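Local coordinates for protein Cag-Z (Helicobacter pylori, PDB 1S2X) that is of unknown function but is encoded in the cag pathogenicity island, which specifies a type IV secretion system, at residues 38-41 with 42-46; 59-62 with 63-66. The protein carries 1 engineered substitution. All coordinates share one frame; numbering follows the deposited sequence.

Contact 1 (38-41 with 42-46); sequences FIQN and YATSL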
loop_
_atom_site.group_PDB
_atom_site.type_symbol
_atom_site.label_atom_id
_atom_site.label_comp_id
_atom_site.label_asym_id
_atom_site.label_seq_id
_atom_site.Cartn_x
_atom_site.Cartn_y
_atom_site.Cartn_z
ATOM N N PHE A 38 6.819 -18.146 0.903
ATOM C CA PHE A 38 6.874 -18.345 -0.554
ATOM C C PHE A 38 8.297 -18.115 -1.028
ATOM O O PHE A 38 8.846 -18.878 -1.811
ATOM C CB PHE A 38 5.885 -17.427 -1.279
ATOM C CG PHE A 38 5.945 -17.559 -2.802
ATOM C CD1 PHE A 38 6.580 -16.592 -3.566
ATOM C CD2 PHE A 38 5.369 -18.645 -3.435
ATOM C CE1 PHE A 38 6.660 -16.695 -4.948
ATOM C CE2 PHE A 38 5.467 -18.778 -4.814
ATOM C CZ PHE A 38 6.131 -17.824 -5.560
ATOM N N ILE A 39 8.906 -17.028 -0.549
ATOM C CA ILE A 39 10.261 -16.706 -1.000
ATOM C C ILE A 39 11.224 -17.841 -0.712
ATOM O O ILE A 39 11.967 -18.350 -1.559
ATOM C CB ILE A 39 10.753 -15.436 -0.283
ATOM C CG1 ILE A 39 10.077 -14.164 -0.808
ATOM C CG2 ILE A 39 12.266 -15.369 -0.349
ATOM C CD1 ILE A 39 9.998 -14.168 -2.316
ATOM N N GLN A 40 11.193 -18.275 0.548
ATOM C CA GLN A 40 12.038 -19.399 0.948
ATOM C C GLN A 40 11.802 -20.648 0.131
ATOM O O GLN A 40 12.724 -21.415 -0.139
ATOM C CB GLN A 40 11.800 -19.694 2.449
ATOM C CG GLN A 40 12.504 -18.637 3.303
ATOM C CD GLN A 40 13.982 -18.508 2.986
ATOM O OE1 GLN A 40 14.738 -19.488 2.996
ATOM N NE2 GLN A 40 14.439 -17.289 2.704
ATOM N N ASN A 41 10.582 -20.930 -0.298
ATOM C CA ASN A 41 10.377 -22.175 -1.026
ATOM C C ASN A 41 10.528 -22.020 -2.523
ATOM O O ASN A 41 10.682 -23.030 -3.220
ATOM C CB ASN A 41 8.987 -22.745 -0.700
ATOM C CG ASN A 41 8.944 -23.435 0.652
ATOM O OD1 ASN A 41 7.881 -23.682 1.223
ATOM N ND2 ASN A 41 10.118 -23.751 1.191
ATOM N N TYR A 42 10.508 -20.811 -3.092
ATOM C CA TYR A 42 10.546 -20.802 -4.568
ATOM C C TYR A 42 11.567 -19.844 -5.132
ATOM O O TYR A 42 11.898 -19.882 -6.310
ATOM C CB TYR A 42 9.149 -20.445 -5.108
ATOM C CG TYR A 42 8.142 -21.564 -4.956
ATOM C CD1 TYR A 42 8.196 -22.686 -5.772
ATOM C CD2 TYR A 42 7.135 -21.503 -3.999
ATOM C CE1 TYR A 42 7.281 -23.726 -5.653
ATOM C CE2 TYR A 42 6.222 -22.529 -3.865
ATOM C CZ TYR A 42 6.302 -23.634 -4.689
ATOM O OH TYR A 42 5.389 -24.648 -4.553
ATOM N N ALA A 43 12.075 -18.929 -4.298
ATOM C CA ALA A 43 12.888 -17.873 -4.921
ATOM C C ALA A 43 14.338 -17.877 -4.483
ATOM O O ALA A 43 15.126 -17.063 -4.980
ATOM C CB ALA A 43 12.251 -16.520 -4.639
ATOM N N THR A 44 14.756 -18.757 -3.571
ATOM C CA THR A 44 16.176 -18.730 -3.212
ATOM C C THR A 44 17.086 -19.103 -4.376
ATOM O O THR A 44 18.207 -18.584 -4.487
ATOM C CB THR A 44 16.467 -19.677 -2.029
ATOM O OG1 THR A 44 16.026 -20.990 -2.399
ATOM C CG2 THR A 44 15.691 -19.272 -0.788
ATOM N N SER A 45 16.664 -19.987 -5.274
ATOM C CA SER A 45 17.488 -20.390 -6.412
ATOM C C SER A 45 17.810 -19.268 -7.390
ATOM O O SER A 45 18.752 -19.416 -8.191
ATOM C CB SER A 45 16.809 -21.549 -7.159
ATOM O OG SER A 45 15.716 -21.110 -7.947
ATOM N N LEU A 46 17.112 -18.135 -7.383
ATOM C CA LEU A 46 17.492 -17.005 -8.226
ATOM C C LEU A 46 18.974 -16.637 -8.036
ATOM O O LEU A 46 19.676 -16.210 -8.949
ATOM C CB LEU A 46 16.681 -15.744 -7.922
ATOM C CG LEU A 46 15.188 -15.798 -8.224
ATOM C CD1 LEU A 46 14.521 -14.549 -7.666
ATOM C CD2 LEU A 46 14.968 -15.990 -9.724
#
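Phe38 and Tyr42, one helical turn apart, set their rings against each other obliquely, with the planes at 36° and the centroids 5.1 Å apart. The closest point is between Phe38 CE2 and Tyr42 CD2, at 3.3 Å, so one corner of the tyrosine ring bears on the CD2–CE2 side of the phenylalanine. Tyr42 CB meanwhile lies over a face of the Phe38 ring, displaced toward its rim, in a CH-pi contact 4.3 Å from the centroid. The two side chains leave the backbone differently: Phe38 turns CG anti to its own N (chi1 178°), whereas in Tyr42 CG stands anti to the carbonyl carbon (chi1 -73°), consistent with their crossing at about a right angle. Both rings also touch helix 52-68.

The backbone beneath them is not a plain alpha-helix. Tyr42 N is shared between two acceptors, Phe38 O at 2.9 Å and Ile39 O at 3.2 Å, and it approaches the second from above the carbonyl plane. Ile39 O in turn also accepts Ala43 N at 2.8 Å, a straighter bond. Next to these bonds, Ile39 CD1 reaches Ala43 CB at 4.0 Å on a buried side of the helix. Further round, the Thr44 methyl CG2 lies 3.9 Å from Gln40 OE1, these side chains likewise crossing steeply; Gln40 NE2 is hydrogen-bonded to Tyr142 OH. Forked backbone bonds, a wider pi-type turn at 39-41 and an i/i+4 aromatic pair together characterise this part of helix 31-43 in an all-helical protein.

Contact 2 (59-62 with 63-66); sequences VQEL and RINM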
loop_
_atom_site.group_PDB
_atom_site.type_symbol
_atom_site.label_atom_id
_atom_site.label_comp_id
_atom_site.label_asym_id
_atom_site.label_seq_id
_atom_site.Cartn_x
_atom_site.Cartn_y
_atom_site.Cartn_z
ATOM N N VAL A 59 13.147 -16.209 -13.296
ATOM C CA VAL A 59 12.115 -15.250 -12.872
ATOM C C VAL A 59 10.771 -15.594 -13.508
ATOM O O VAL A 59 9.741 -15.590 -12.825
ATOM C CB VAL A 59 12.522 -13.811 -13.215
ATOM C CG1 VAL A 59 11.341 -12.860 -13.005
ATOM C CG2 VAL A 59 13.717 -13.364 -12.387
ATOM N N GLN A 60 10.686 -15.937 -14.783
ATOM C CA GLN A 60 9.483 -16.536 -15.342
ATOM C C GLN A 60 8.941 -17.719 -14.545
ATOM O O GLN A 60 7.767 -17.829 -14.202
ATOM C CB GLN A 60 9.756 -17.083 -16.759
ATOM C CG GLN A 60 9.889 -16.006 -17.818
ATOM C CD GLN A 60 9.685 -16.603 -19.203
ATOM O OE1 GLN A 60 9.059 -17.647 -19.378
ATOM N NE2 GLN A 60 10.218 -15.898 -20.181
ATOM N N GLU A 61 9.789 -18.691 -14.221
ATOM C CA GLU A 61 9.321 -19.840 -13.435
ATOM C C GLU A 61 8.814 -19.428 -12.068
ATOM O O GLU A 61 7.883 -20.004 -11.503
ATOM C CB GLU A 61 10.458 -20.862 -13.306
ATOM C CG GLU A 61 10.036 -22.239 -12.829
ATOM C CD GLU A 61 8.864 -22.781 -13.630
ATOM O OE1 GLU A 61 8.997 -22.923 -14.864
ATOM O OE2 GLU A 61 7.801 -23.047 -13.037
ATOM N N LEU A 62 9.445 -18.410 -11.481
ATOM C CA LEU A 62 8.973 -17.860 -10.220
ATOM C C LEU A 62 7.563 -17.295 -10.365
ATOM O O LEU A 62 6.740 -17.496 -9.474
ATOM C CB LEU A 62 9.909 -16.758 -9.688
ATOM C CG LEU A 62 9.558 -16.177 -8.322
ATOM C CD1 LEU A 62 9.505 -17.260 -7.250
ATOM C CD2 LEU A 62 10.558 -15.103 -7.919
ATOM N N ARG A 63 7.320 -16.582 -11.458
ATOM C CA ARG A 63 5.984 -16.045 -11.685
ATOM C C ARG A 63 4.987 -17.186 -11.872
ATOM O O ARG A 63 3.840 -17.120 -11.451
ATOM C CB ARG A 63 5.900 -15.147 -12.920
ATOM C CG ARG A 63 4.492 -14.625 -13.248
ATOM C CD ARG A 63 3.959 -13.672 -12.207
ATOM N NE ARG A 63 2.603 -13.170 -12.351
ATOM C CZ ARG A 63 2.277 -12.039 -12.975
ATOM N NH1 ARG A 63 3.224 -11.295 -13.532
ATOM N NH2 ARG A 63 1.026 -11.610 -13.081
ATOM N N ILE A 64 5.438 -18.220 -12.560
ATOM C CA ILE A 64 4.517 -19.349 -12.779
ATOM C C ILE A 64 4.255 -19.989 -11.424
ATOM O O ILE A 64 3.108 -20.340 -11.124
ATOM C CB ILE A 64 5.038 -20.336 -13.829
ATOM C CG1 ILE A 64 4.972 -19.812 -15.271
ATOM C CG2 ILE A 64 4.309 -21.676 -13.755
ATOM C CD1 ILE A 64 5.828 -20.590 -16.247
ATOM N N ASN A 65 5.285 -20.118 -10.579
ATOM C CA ASN A 65 5.036 -20.682 -9.241
ATOM C C ASN A 65 4.152 -19.762 -8.416
ATOM O O ASN A 65 3.320 -20.196 -7.612
ATOM C CB ASN A 65 6.363 -20.976 -8.518
ATOM C CG ASN A 65 6.918 -22.279 -9.071
ATOM O OD1 ASN A 65 6.094 -23.137 -9.373
ATOM N ND2 ASN A 65 8.219 -22.438 -9.230
HETATM N N MSE A 66 4.294 -18.450 -8.597
HETATM C CA MSE A 66 3.398 -17.523 -7.896
HETATM C C MSE A 66 1.957 -17.803 -8.333
HETATM O O MSE A 66 1.010 -17.896 -7.538
HETATM C CB MSE A 66 3.787 -16.081 -8.191
HETATM C CG MSE A 66 4.996 -15.439 -7.533
HETATM SE SE MSE A 66 5.423 -13.825 -8.281
HETATM C CE MSE A 66 4.178 -12.854 -7.400
HETATM O O HOH W 1 9.302 -24.604 -10.658
HETATM O O HOH W 2 5.979 -24.704 -11.800
#
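A water-bridged i/i+4 pair, Glu61 and Asn65, lies on the outer side of a regular alpha-helical turn within helix 52-68, whose other side is packed into the protein. Four successive backbone bonds of the i to i+4 kind run through the turn: Arg63 N to Val59 O, Ile64 N to Gln60 O, Asn65 N to Glu61 O and Met66 N to Leu62 O, the last two at 2.8 Å.

The Glu61 chain leaves with CG anti to its N (chi1 -165°) and then bends at chi2, which swings the carboxylate along the helix toward residues 64 and 65. There OE2 comes 3.8 Å from Ile64 CG2, an apolar flank for the charged group. The carboxylate and the Asn65 amide are turned 60° apart, and OE2 stays 3.9 Å from ND2; two waters make the link instead. One accepts from Asn65 ND2 at 2.8 Å and donates weakly to Glu61 OE2. The second gives one hydrogen to each side chain, so both ends of the amide take part and its rotation is probably held by the waters.

On the inner side, Val59, Leu62 and Met66, a selenomethionine, are buried. Leu62 touches Leu159, and Val59 packs on Ala155 and Ile158 of helix 149-158. Met66 CG passes 3.3 Å from Leu62 O, the carbonyl that receives its own N-H. The end of the Arg63 side chain leads away from residues 59-62, and its NH1 is hydrogen-bonded to Ile158 O. In the outer bridge, the second water lies 2.8 Å from Glu61 OE2 and 2.9 Å from Asn65 OD1.

Overall arrangement
Contacts 1 and 2 belong to successive helices, 31-43 and 52-68, which pack against each other; the centres of the two contacts are about 10 Å apart, and each lies about 23 Å from the centre of the chain. The Phe38 ring joins them: CZ meets CG of Met66 at 3.3 Å, while CE1 touches CD1 of Leu62 at 3.7 Å. Beside it, Tyr42 CD1 packs on Asn65 ND2 at 3.5 Å, so the tyrosine of contact 1 borders the water-bridged amide of contact 2. The aromatic pair thus meets the buried Leu62 and Met66 as well as the partly exposed Asn65, in a helix-helix interface near one end of the elongated molecule.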